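Local coordinates for protein probable FAD-dependent oxidoreductase PA4991 (Pseudomonas aeruginosa PAO1, PDB 5EZ7) that binds one FAD per subunit and probably works as an FAD-dependent oxidoreductase of the DAO family, although its physiological substrate is unknown, at residues A[214-224]-A[332-343]; A[71-79]-A[347-355]. All coordinates share one frame; numbering follows the deposited sequence.

Contact 1 (A[214-224]-A[332-343]); sequences LRELGLEQPAM and FLAEQGRLLVGW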
loop_
_atom_site.group_PDB
_atom_site.type_symbol
_atom_site.label_atom_id
_atom_site.label_comp_id
_atom_site.label_asym_id
_atom_site.label_seq_id
_atom_site.Cartn_x
_atom_site.Cartn_y
_atom_site.Cartn_z
ATOM N N LEU A 214 -10.247 12.195 -12.249
ATOM C CA LEU A 214 -10.388 12.090 -13.687
ATOM C C LEU A 214 -11.624 12.839 -14.169
ATOM O O LEU A 214 -11.523 13.600 -15.117
ATOM C CB LEU A 214 -10.365 10.640 -14.167
ATOM C CG LEU A 214 -9.002 9.963 -13.997
ATOM C CD1 LEU A 214 -9.173 8.483 -14.237
ATOM C CD2 LEU A 214 -7.930 10.507 -14.932
ATOM N N ARG A 215 -12.755 12.698 -13.477
ATOM C CA ARG A 215 -13.985 13.422 -13.888
ATOM C C ARG A 215 -13.807 14.923 -13.815
ATOM O O ARG A 215 -14.236 15.628 -14.715
ATOM C CB ARG A 215 -15.211 13.014 -13.082
ATOM C CG ARG A 215 -16.060 11.963 -13.787
ATOM C CD ARG A 215 -17.060 11.314 -12.836
ATOM N NE ARG A 215 -17.097 9.847 -12.984
ATOM C CZ ARG A 215 -17.342 8.956 -12.009
ATOM N NH1 ARG A 215 -17.545 9.318 -10.725
ATOM N NH2 ARG A 215 -17.364 7.660 -12.318
ATOM N N GLU A 216 -13.158 15.386 -12.748
ATOM C CA GLU A 216 -12.750 16.789 -12.598
ATOM C C GLU A 216 -11.930 17.374 -13.783
ATOM O O GLU A 216 -12.056 18.550 -14.112
ATOM C CB GLU A 216 -11.971 16.984 -11.277
ATOM C CG GLU A 216 -12.807 17.503 -10.120
ATOM C CD GLU A 216 -13.553 18.781 -10.493
ATOM O OE1 GLU A 216 -14.799 18.684 -10.670
ATOM O OE2 GLU A 216 -12.897 19.857 -10.659
ATOM N N LEU A 217 -11.098 16.540 -14.392
ATOM C CA LEU A 217 -10.387 16.879 -15.613
ATOM C C LEU A 217 -11.194 16.610 -16.902
ATOM O O LEU A 217 -10.646 16.713 -17.986
ATOM C CB LEU A 217 -9.088 16.089 -15.651
ATOM C CG LEU A 217 -8.192 16.435 -14.463
ATOM C CD1 LEU A 217 -7.284 15.293 -14.074
ATOM C CD2 LEU A 217 -7.372 17.647 -14.825
ATOM N N GLY A 218 -12.487 16.308 -16.790
ATOM C CA GLY A 218 -13.301 15.904 -17.926
ATOM C C GLY A 218 -12.954 14.591 -18.601
ATOM O O GLY A 218 -13.256 14.419 -19.756
ATOM N N LEU A 219 -12.336 13.658 -17.876
ATOM C CA LEU A 219 -11.962 12.348 -18.413
ATOM C C LEU A 219 -12.719 11.194 -17.778
ATOM O O LEU A 219 -13.118 11.253 -16.629
ATOM C CB LEU A 219 -10.474 12.104 -18.215
ATOM C CG LEU A 219 -9.549 13.143 -18.849
ATOM C CD1 LEU A 219 -8.117 12.829 -18.438
ATOM C CD2 LEU A 219 -9.726 13.169 -20.370
ATOM N N GLU A 220 -12.899 10.141 -18.556
ATOM C CA GLU A 220 -13.539 8.916 -18.101
ATOM C C GLU A 220 -12.654 7.651 -18.244
ATOM O O GLU A 220 -12.964 6.586 -17.682
ATOM C CB GLU A 220 -14.834 8.764 -18.878
ATOM C CG GLU A 220 -15.771 9.957 -18.675
ATOM C CD GLU A 220 -17.210 9.667 -19.075
ATOM O OE1 GLU A 220 -17.739 8.599 -18.680
ATOM O OE2 GLU A 220 -17.821 10.507 -19.778
ATOM N N GLN A 221 -11.583 7.764 -19.027
ATOM C CA GLN A 221 -10.507 6.784 -19.075
ATOM C C GLN A 221 -9.294 7.287 -18.335
ATOM O O GLN A 221 -9.084 8.505 -18.246
ATOM C CB GLN A 221 -10.133 6.484 -20.533
ATOM C CG GLN A 221 -11.242 5.783 -21.282
ATOM C CD GLN A 221 -11.853 4.683 -20.428
ATOM O OE1 GLN A 221 -13.060 4.637 -20.235
ATOM N NE2 GLN A 221 -11.016 3.795 -19.898
ATOM N N PRO A 222 -8.511 6.387 -17.748
ATOM C CA PRO A 222 -8.841 4.946 -17.552
ATOM C C PRO A 222 -9.910 4.677 -16.480
ATOM O O PRO A 222 -9.911 5.332 -15.437
ATOM C CB PRO A 222 -7.522 4.366 -17.089
ATOM C CG PRO A 222 -6.830 5.513 -16.376
ATOM C CD PRO A 222 -7.292 6.793 -17.027
ATOM N N ALA A 223 -10.770 3.678 -16.713
ATOM C CA ALA A 223 -11.872 3.348 -15.806
ATOM C C ALA A 223 -11.319 2.567 -14.628
ATOM O O ALA A 223 -10.295 1.910 -14.754
ATOM C CB ALA A 223 -12.964 2.569 -16.515
ATOM N N MET A 224 -12.015 2.637 -13.500
ATOM C CA MET A 224 -11.567 2.074 -12.251
ATOM C C MET A 224 -12.589 1.078 -11.789
ATOM O O MET A 224 -13.783 1.274 -12.066
ATOM C CB MET A 224 -11.476 3.185 -11.207
ATOM C CG MET A 224 -10.720 2.778 -9.948
ATOM S SD MET A 224 -10.580 4.176 -8.820
ATOM C CE MET A 224 -12.249 4.156 -8.137
ATOM N N PHE A 332 -0.183 -0.417 -13.040
ATOM C CA PHE A 332 -0.862 0.136 -14.223
ATOM C C PHE A 332 -0.624 1.674 -14.323
ATOM O O PHE A 332 -0.771 2.424 -13.327
ATOM C CB PHE A 332 -2.363 -0.187 -14.154
ATOM C CG PHE A 332 -3.172 0.461 -15.241
ATOM C CD1 PHE A 332 -3.634 1.767 -15.110
ATOM C CD2 PHE A 332 -3.417 -0.209 -16.439
ATOM C CE1 PHE A 332 -4.344 2.350 -16.141
ATOM C CE2 PHE A 332 -4.104 0.402 -17.481
ATOM C CZ PHE A 332 -4.583 1.669 -17.323
ATOM N N LEU A 333 -0.285 2.131 -15.518
ATOM C CA LEU A 333 -0.161 3.547 -15.802
ATOM C C LEU A 333 -0.755 3.889 -17.141
ATOM O O LEU A 333 -0.588 3.148 -18.085
ATOM C CB LEU A 333 1.302 3.947 -15.802
ATOM C CG LEU A 333 1.643 5.441 -15.923
ATOM C CD1 LEU A 333 1.046 6.284 -14.838
ATOM C CD2 LEU A 333 3.145 5.581 -15.870
ATOM N N ALA A 334 -1.433 5.029 -17.201
ATOM C CA ALA A 334 -1.923 5.609 -18.427
ATOM C C ALA A 334 -1.612 7.110 -18.485
ATOM O O ALA A 334 -1.324 7.741 -17.457
ATOM C CB ALA A 334 -3.406 5.410 -18.490
ATOM N N GLU A 335 -1.729 7.690 -19.673
ATOM C CA GLU A 335 -1.557 9.117 -19.857
ATOM C C GLU A 335 -2.469 9.736 -20.872
ATOM O O GLU A 335 -2.854 9.102 -21.771
ATOM C CB GLU A 335 -0.134 9.431 -20.291
ATOM C CG GLU A 335 0.443 8.433 -21.254
ATOM C CD GLU A 335 1.839 8.815 -21.702
ATOM O OE1 GLU A 335 2.177 10.027 -21.843
ATOM O OE2 GLU A 335 2.612 7.878 -21.938
ATOM N N GLN A 336 -2.782 11.008 -20.676
ATOM C CA GLN A 336 -3.428 11.862 -21.643
ATOM C C GLN A 336 -2.694 13.231 -21.544
ATOM O O GLN A 336 -2.744 13.909 -20.523
ATOM C CB GLN A 336 -4.930 11.935 -21.340
ATOM C CG GLN A 336 -5.727 13.000 -22.109
ATOM C CD GLN A 336 -6.120 12.594 -23.539
ATOM O OE1 GLN A 336 -6.913 11.684 -23.715
ATOM N NE2 GLN A 336 -5.589 13.297 -24.560
ATOM N N GLY A 337 -1.969 13.601 -22.593
ATOM C CA GLY A 337 -1.208 14.826 -22.593
ATOM C C GLY A 337 -0.179 14.776 -21.468
ATOM O O GLY A 337 0.571 13.822 -21.360
ATOM N N ARG A 338 -0.216 15.765 -20.587
ATOM C CA ARG A 338 0.754 15.858 -19.493
ATOM C C ARG A 338 0.282 15.174 -18.196
ATOM O O ARG A 338 0.893 15.350 -17.138
ATOM C CB ARG A 338 1.053 17.323 -19.226
ATOM C CG ARG A 338 0.969 18.145 -20.488
ATOM C CD ARG A 338 1.990 19.206 -20.588
ATOM N NE ARG A 338 2.055 20.044 -19.409
ATOM C CZ ARG A 338 2.901 21.056 -19.302
ATOM N NH1 ARG A 338 3.711 21.328 -20.336
ATOM N NH2 ARG A 338 2.955 21.786 -18.181
ATOM N N LEU A 339 -0.816 14.426 -18.305
ATOM C CA LEU A 339 -1.430 13.778 -17.170
ATOM C C LEU A 339 -1.030 12.330 -17.186
ATOM O O LEU A 339 -1.078 11.667 -18.234
ATOM C CB LEU A 339 -2.932 13.888 -17.228
ATOM C CG LEU A 339 -3.636 13.233 -16.042
ATOM C CD1 LEU A 339 -3.538 14.107 -14.798
ATOM C CD2 LEU A 339 -5.095 12.966 -16.416
ATOM N N LEU A 340 -0.594 11.862 -16.024
ATOM C CA LEU A 340 -0.219 10.470 -15.828
ATOM C C LEU A 340 -1.064 10.016 -14.684
ATOM O O LEU A 340 -1.280 10.758 -13.774
ATOM C CB LEU A 340 1.263 10.338 -15.490
ATOM C CG LEU A 340 2.216 10.604 -16.667
ATOM C CD1 LEU A 340 3.592 10.987 -16.190
ATOM C CD2 LEU A 340 2.360 9.404 -17.585
ATOM N N VAL A 341 -1.560 8.796 -14.737
ATOM C CA VAL A 341 -2.513 8.334 -13.762
ATOM C C VAL A 341 -2.451 6.815 -13.619
ATOM O O VAL A 341 -2.384 6.069 -14.630
ATOM C CB VAL A 341 -3.952 8.748 -14.182
ATOM C CG1 VAL A 341 -4.272 8.335 -15.642
ATOM C CG2 VAL A 341 -4.991 8.183 -13.217
ATOM N N GLY A 342 -2.529 6.341 -12.385
ATOM C CA GLY A 342 -2.572 4.920 -12.214
ATOM C C GLY A 342 -2.699 4.389 -10.839
ATOM O O GLY A 342 -2.986 5.121 -9.891
ATOM N N TRP A 343 -2.497 3.071 -10.782
ATOM C CA TRP A 343 -2.662 2.267 -9.591
ATOM C C TRP A 343 -1.574 1.194 -9.531
ATOM O O TRP A 343 -1.260 0.599 -10.535
ATOM C CB TRP A 343 -4.015 1.603 -9.650
ATOM C CG TRP A 343 -5.193 2.549 -9.654
ATOM C CD1 TRP A 343 -5.816 3.096 -8.561
ATOM C CD2 TRP A 343 -5.934 2.983 -10.789
ATOM N NE1 TRP A 343 -6.905 3.858 -8.957
ATOM C CE2 TRP A 343 -6.989 3.808 -10.320
ATOM C CE3 TRP A 343 -5.831 2.739 -12.155
ATOM C CZ2 TRP A 343 -7.895 4.410 -11.176
ATOM C CZ3 TRP A 343 -6.735 3.319 -12.995
ATOM C CH2 TRP A 343 -7.750 4.158 -12.509
#
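The beta hairpin 332-343 forms one margin of the six-stranded sheet of the FAD-binding domain, and the end of helix 210-216 with its following loop packs on one side of it. Pro222, which follows a cis peptide bond, is the wedge of the contact. Pro222 CD meets Val341 CG1 tip to tip at 3.7 Å, Pro222 CG touches Ala334 CB, and Pro222 CB comes 3.9 Å from Phe332 CE1, so one small ring touches both strands of the hairpin. Val341 divides its branches: CG1 faces the proline, while CG2 meets Leu214 CD2. Near the hairpin turn, Leu339 is met by three leucines. With CG anti to the backbone N (chi1 -179°), it extends its methyls to the loop, where Leu339 CD2 meets Leu219 CD1 end to end at 3.6 Å. Leu217 CD1 touches both methyls of Leu339, and Leu214 CD2 reaches Leu339 CD2 obliquely. The Leu219 backbone is fixed by the Schellman motif that ends the helix, in which Leu219 N bonds to Leu214 O (2.9 Å) and Gly218, at positive phi, occupies the C-prime position. At the other end, Trp343 receives Met224 roughly at a right angle. Met224 CG lies 3.5 Å from Trp343 CZ2, and an extended chain through chi1 (-167°) and chi2 carries Met224 SD alongside the indole, 4.6 Å from the centroid of the Trp343 five-membered ring, in an oblique Met-aromatic contact. Pro222 O lies in plane at the indole edge, whereas Trp343 NE1 donates to Gly207 O. Apolar packing without cross-segment hydrogen bonds thus joins a Schellman-terminated helix to a hairpin whose strand 339-343 runs parallel to strand 201-204, within the Rossmann-type domain that holds FAD.

Contact 2 (A[71-79]-A[347-355]); sequences AIADMPRRW and LALAPDFAD. With FAD (flavin-adenine dinucleotide), chain B.
Trp79 overlaps Pro351 obliquely, with Trp79 NE1 3.4 Å from Pro351 CG, and the two side chains cross at about a right angle. The same Trp79 NE1 donates to Ala348 O at 2.8 Å, in a bond bent to 145° whose acceptor is tilted from the ring plane. Beyond it, CH2 of the indole meets Leu347 CD2. The bend of Met75 at chi2 brings Met75 SD to 3.8 Å from Pro351 CG, the two side chains sliding past each other in opposite directions. Ile72 sends CD1 across Leu349, 3.7 Å from Leu349 CG, and also touches Ala348 CB. Further along the helix, Arg78 passes Pro351 CB with one guanidinium face and then meets Asp355 end-on: Arg78 NH1 (2.7 Å) and NH2 (2.9 Å) both donate to Asp355 OD2, with guanidinium and carboxylate only 20° from coplanar. Asp355 OD1 also pairs with Arg25, and Arg78 NE with Glu88, so the charges form a network that probably stabilises both ions. Leu347 N donates to FAD N1 (3.0 Å) and Ala348 N to FAD O2 (2.8 Å, 172°); Trp79, holding the carbonyl of Ala348, is probably a second-shell support of this turn. The 75-79 part of helix 75-82 lies nearly perpendicular to 350-355, and helix 17-28 joins them through Trp21, which meets both Trp79 and Pro351.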
loop_
_atom_site.group_PDB
_atom_site.type_symbol
_atom_site.label_atom_id
_atom_site.label_comp_id
_atom_site.label_asym_id
_atom_site.label_seq_id
_atom_site.Cartn_x
_atom_site.Cartn_y
_atom_site.Cartn_z
ATOM N N ALA A 71 7.604 -8.705 -13.041
ATOM C CA ALA A 71 7.687 -7.470 -12.262
ATOM C C ALA A 71 7.544 -7.754 -10.764
ATOM O O ALA A 71 8.404 -7.381 -9.977
ATOM C CB ALA A 71 6.655 -6.472 -12.737
ATOM N N ILE A 72 6.484 -8.464 -10.392
ATOM C CA ILE A 72 6.269 -8.901 -9.007
ATOM C C ILE A 72 7.390 -9.792 -8.422
ATOM O O ILE A 72 7.737 -9.638 -7.255
ATOM C CB ILE A 72 4.884 -9.591 -8.838
ATOM C CG1 ILE A 72 4.513 -9.761 -7.376
ATOM C CG2 ILE A 72 4.847 -10.952 -9.503
ATOM C CD1 ILE A 72 4.216 -8.458 -6.697
ATOM N N ALA A 73 7.954 -10.688 -9.227
ATOM C CA ALA A 73 8.968 -11.678 -8.759
ATOM C C ALA A 73 10.243 -11.044 -8.171
ATOM O O ALA A 73 10.891 -11.596 -7.268
ATOM C CB ALA A 73 9.351 -12.611 -9.906
ATOM N N ASP A 74 10.576 -9.871 -8.691
ATOM C CA ASP A 74 11.733 -9.120 -8.249
ATOM C C ASP A 74 11.457 -8.166 -7.059
ATOM O O ASP A 74 12.380 -7.531 -6.560
ATOM C CB ASP A 74 12.270 -8.334 -9.451
ATOM C CG ASP A 74 13.728 -7.973 -9.299
ATOM O OD1 ASP A 74 14.548 -8.888 -9.051
ATOM O OD2 ASP A 74 14.058 -6.769 -9.411
ATOM N N MET A 75 10.211 -8.077 -6.579
ATOM C CA MET A 75 9.871 -7.087 -5.553
ATOM C C MET A 75 10.534 -7.368 -4.188
ATOM O O MET A 75 11.212 -6.493 -3.681
ATOM C CB MET A 75 8.363 -6.879 -5.457
ATOM C CG MET A 75 7.750 -6.058 -6.605
ATOM S SD MET A 75 8.474 -4.412 -6.958
ATOM C CE MET A 75 9.309 -4.759 -8.492
ATOM N N PRO A 76 10.428 -8.596 -3.635
ATOM C CA PRO A 76 11.128 -8.812 -2.343
ATOM C C PRO A 76 12.623 -8.442 -2.363
ATOM O O PRO A 76 13.089 -7.795 -1.438
ATOM C CB PRO A 76 10.913 -10.313 -2.041
ATOM C CG PRO A 76 9.775 -10.723 -2.920
ATOM C CD PRO A 76 9.874 -9.858 -4.160
ATOM N N ARG A 77 13.354 -8.795 -3.409
ATOM C CA ARG A 77 14.758 -8.368 -3.498
ATOM C C ARG A 77 14.872 -6.831 -3.491
ATOM O O ARG A 77 15.597 -6.240 -2.701
ATOM C CB ARG A 77 15.417 -8.959 -4.746
ATOM C CG ARG A 77 16.901 -8.647 -4.907
ATOM C CD ARG A 77 17.405 -9.030 -6.305
ATOM N NE ARG A 77 16.778 -8.244 -7.377
ATOM C CZ ARG A 77 17.102 -6.990 -7.708
ATOM N NH1 ARG A 77 18.068 -6.346 -7.069
ATOM N NH2 ARG A 77 16.458 -6.350 -8.689
ATOM N N ARG A 78 14.126 -6.182 -4.363
ATOM C CA ARG A 78 14.160 -4.724 -4.415
ATOM C C ARG A 78 13.820 -4.004 -3.088
ATOM O O ARG A 78 14.513 -3.082 -2.706
ATOM C CB ARG A 78 13.308 -4.231 -5.572
ATOM C CG ARG A 78 13.995 -4.517 -6.914
ATOM C CD ARG A 78 13.215 -4.016 -8.122
ATOM N NE ARG A 78 13.090 -2.572 -8.148
ATOM C CZ ARG A 78 12.383 -1.905 -9.057
ATOM N NH1 ARG A 78 11.737 -2.567 -10.022
ATOM N NH2 ARG A 78 12.303 -0.569 -8.995
ATOM N N TRP A 79 12.806 -4.466 -2.364
ATOM C CA TRP A 79 12.431 -3.854 -1.088
ATOM C C TRP A 79 13.452 -4.125 -0.008
ATOM O O TRP A 79 13.793 -3.232 0.758
ATOM C CB TRP A 79 11.082 -4.366 -0.619
ATOM C CG TRP A 79 9.948 -3.835 -1.375
ATOM C CD1 TRP A 79 9.585 -4.179 -2.600
ATOM C CD2 TRP A 79 8.992 -2.900 -0.922
ATOM N NE1 TRP A 79 8.454 -3.520 -2.974
ATOM C CE2 TRP A 79 8.069 -2.719 -1.951
ATOM C CE3 TRP A 79 8.825 -2.182 0.263
ATOM C CZ2 TRP A 79 6.997 -1.857 -1.854
ATOM C CZ3 TRP A 79 7.745 -1.325 0.368
ATOM C CH2 TRP A 79 6.835 -1.184 -0.686
ATOM N N LEU A 347 0.742 -3.155 -2.959
ATOM C CA LEU A 347 1.681 -2.316 -2.300
ATOM C C LEU A 347 3.108 -2.702 -2.682
ATOM O O LEU A 347 3.969 -1.846 -2.824
ATOM C CB LEU A 347 1.504 -2.455 -0.803
ATOM C CG LEU A 347 2.497 -1.671 0.067
ATOM C CD1 LEU A 347 1.764 -0.934 1.140
ATOM C CD2 LEU A 347 3.507 -2.587 0.719
ATOM N N ALA A 348 3.335 -4.010 -2.770
ATOM C CA ALA A 348 4.542 -4.622 -3.266
ATOM C C ALA A 348 5.088 -4.000 -4.535
ATOM O O ALA A 348 6.299 -3.923 -4.710
ATOM C CB ALA A 348 4.278 -6.102 -3.523
ATOM N N LEU A 349 4.172 -3.614 -5.430
ATOM C CA LEU A 349 4.461 -3.137 -6.789
ATOM C C LEU A 349 4.591 -1.600 -6.899
ATOM O O LEU A 349 4.633 -1.041 -8.000
ATOM C CB LEU A 349 3.344 -3.654 -7.727
ATOM C CG LEU A 349 3.388 -5.128 -8.153
ATOM C CD1 LEU A 349 2.096 -5.544 -8.870
ATOM C CD2 LEU A 349 4.533 -5.377 -9.095
ATOM N N ALA A 350 4.648 -0.913 -5.768
ATOM C CA ALA A 350 4.842 0.528 -5.802
ATOM C C ALA A 350 6.140 0.909 -6.501
ATOM O O ALA A 350 6.140 1.865 -7.247
ATOM C CB ALA A 350 4.801 1.131 -4.424
ATOM N N PRO A 351 7.236 0.149 -6.306
ATOM C CA PRO A 351 8.439 0.490 -7.067
ATOM C C PRO A 351 8.330 0.288 -8.610
ATOM O O PRO A 351 9.098 0.886 -9.367
ATOM C CB PRO A 351 9.518 -0.438 -6.465
ATOM C CG PRO A 351 8.926 -1.038 -5.238
ATOM C CD PRO A 351 7.453 -1.021 -5.442
ATOM N N ASP A 352 7.425 -0.577 -9.054
ATOM C CA ASP A 352 7.162 -0.791 -10.472
ATOM C C ASP A 352 6.339 0.386 -11.007
ATOM O O ASP A 352 6.521 0.816 -12.148
ATOM C CB ASP A 352 6.454 -2.149 -10.705
ATOM C CG ASP A 352 6.263 -2.462 -12.183
ATOM O OD1 ASP A 352 7.292 -2.668 -12.881
ATOM O OD2 ASP A 352 5.097 -2.477 -12.672
ATOM N N PHE A 353 5.458 0.921 -10.175
ATOM C CA PHE A 353 4.669 2.113 -10.541
ATOM C C PHE A 353 5.589 3.300 -10.769
ATOM O O PHE A 353 5.513 3.920 -11.825
ATOM C CB PHE A 353 3.593 2.423 -9.498
ATOM C CG PHE A 353 2.800 3.672 -9.776
ATOM C CD1 PHE A 353 1.767 3.671 -10.714
ATOM C CD2 PHE A 353 3.059 4.846 -9.091
ATOM C CE1 PHE A 353 1.026 4.808 -10.972
ATOM C CE2 PHE A 353 2.313 5.996 -9.339
ATOM C CZ PHE A 353 1.309 5.978 -10.288
ATOM N N ALA A 354 6.478 3.568 -9.809
ATOM C CA ALA A 354 7.567 4.516 -9.989
ATOM C C ALA A 354 8.387 4.295 -11.276
ATOM O O ALA A 354 8.567 5.223 -12.030
ATOM C CB ALA A 354 8.464 4.569 -8.756
ATOM N N ASP A 355 8.868 3.084 -11.525
ATOM C CA ASP A 355 9.625 2.772 -12.787
ATOM C C ASP A 355 8.843 3.142 -14.034
ATOM O O ASP A 355 9.433 3.645 -14.979
ATOM C CB ASP A 355 9.959 1.282 -12.932
ATOM C CG ASP A 355 10.924 0.766 -11.867
ATOM O OD1 ASP A 355 11.738 1.549 -11.333
ATOM O OD2 ASP A 355 10.864 -0.456 -11.553
HETATM P PA FAD B . -3.934 4.529 -1.394
HETATM O O1A FAD B . -3.110 3.933 -0.300
HETATM O O2A FAD B . -5.426 4.353 -1.411
HETATM O O5B FAD B . -3.576 6.074 -1.437
HETATM C C5B FAD B . -4.328 7.009 -2.185
HETATM C C4B FAD B . -4.161 8.335 -1.474
HETATM O O4B FAD B . -4.735 9.379 -2.280
HETATM C C3B FAD B . -4.859 8.335 -0.111
HETATM O O3B FAD B . -3.944 8.680 0.932
HETATM C C2B FAD B . -5.958 9.366 -0.281
HETATM O O2B FAD B . -6.278 10.102 0.897
HETATM C C1B FAD B . -5.414 10.254 -1.403
HETATM N N9A FAD B . -6.465 10.943 -2.163
HETATM C C8A FAD B . -7.618 10.408 -2.600
HETATM N N7A FAD B . -8.337 11.338 -3.251
HETATM C C5A FAD B . -7.639 12.479 -3.244
HETATM C C6A FAD B . -7.853 13.839 -3.759
HETATM N N6A FAD B . -8.983 14.108 -4.431
HETATM N N1A FAD B . -6.896 14.760 -3.557
HETATM C C2A FAD B . -5.769 14.462 -2.885
HETATM N N3A FAD B . -5.508 13.238 -2.380
HETATM C C4A FAD B . -6.400 12.227 -2.526
HETATM N N1 FAD B . -0.620 -5.266 -1.294
HETATM C C2 FAD B . 0.490 -5.993 -1.045
HETATM O O2 FAD B . 1.453 -5.924 -1.846
HETATM N N3 FAD B . 0.602 -6.788 0.033
HETATM C C4 FAD B . -0.375 -6.917 0.926
HETATM O O4 FAD B . -0.245 -7.652 1.925
HETATM C C4X FAD B . -1.614 -6.158 0.725
HETATM N N5 FAD B . -2.639 -6.251 1.593
HETATM C C5X FAD B . -3.765 -5.539 1.404
HETATM C C6 FAD B . -4.792 -5.651 2.334
HETATM C C7 FAD B . -5.963 -4.937 2.180
HETATM C C7M FAD B . -7.049 -5.060 3.205
HETATM C C8 FAD B . -6.112 -4.020 1.022
HETATM C C8M FAD B . -7.365 -3.198 0.804
HETATM C C9 FAD B . -5.093 -3.919 0.093
HETATM C C9A FAD B . -3.911 -4.644 0.228
HETATM N N10 FAD B . -2.839 -4.554 -0.705
HETATM C C10 FAD B . -1.673 -5.292 -0.471
HETATM C "C1'" FAD B . -2.901 -3.679 -1.863
HETATM C "C2'" FAD B . -2.374 -2.316 -1.450
HETATM O "O2'" FAD B . -2.897 -1.912 -0.177
HETATM C "C3'" FAD B . -2.682 -1.270 -2.512
HETATM O "O3'" FAD B . -2.375 -1.824 -3.808
HETATM C "C4'" FAD B . -1.853 -0.007 -2.291
HETATM O "O4'" FAD B . -1.729 0.308 -0.904
HETATM C "C5'" FAD B . -2.469 1.190 -2.989
HETATM O "O5'" FAD B . -1.573 2.305 -2.883
HETATM P P FAD B . -2.041 3.726 -3.443
HETATM O O1P FAD B . -1.078 4.771 -2.944
HETATM O O2P FAD B . -2.262 3.546 -4.902
HETATM O O3P FAD B . -3.505 3.897 -2.811
#

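Following the chain from its N terminus, segment 71-79 comes first and waits 267 residues for its partner. Contact 2 therefore closes the long outer loop, and contact 1, between 214-224 and 332-343, is nested inside it, closing a shorter loop of 107 residues. Their second segments are near neighbours in sequence: strand 339-343 runs on through a short connection into the turn at the flavin and helix 350-364. Contact 1 ties helix 210-216 to the sheet margin, contact 2 ties helices 70-73 and 75-82 to the flavin-binding turn and helix 350-364, and Phe353 packed against the hairpin joins the two, with Phe353 CE1 3.8 Å from Gly342 C and Leu333 CD1 near the same ring.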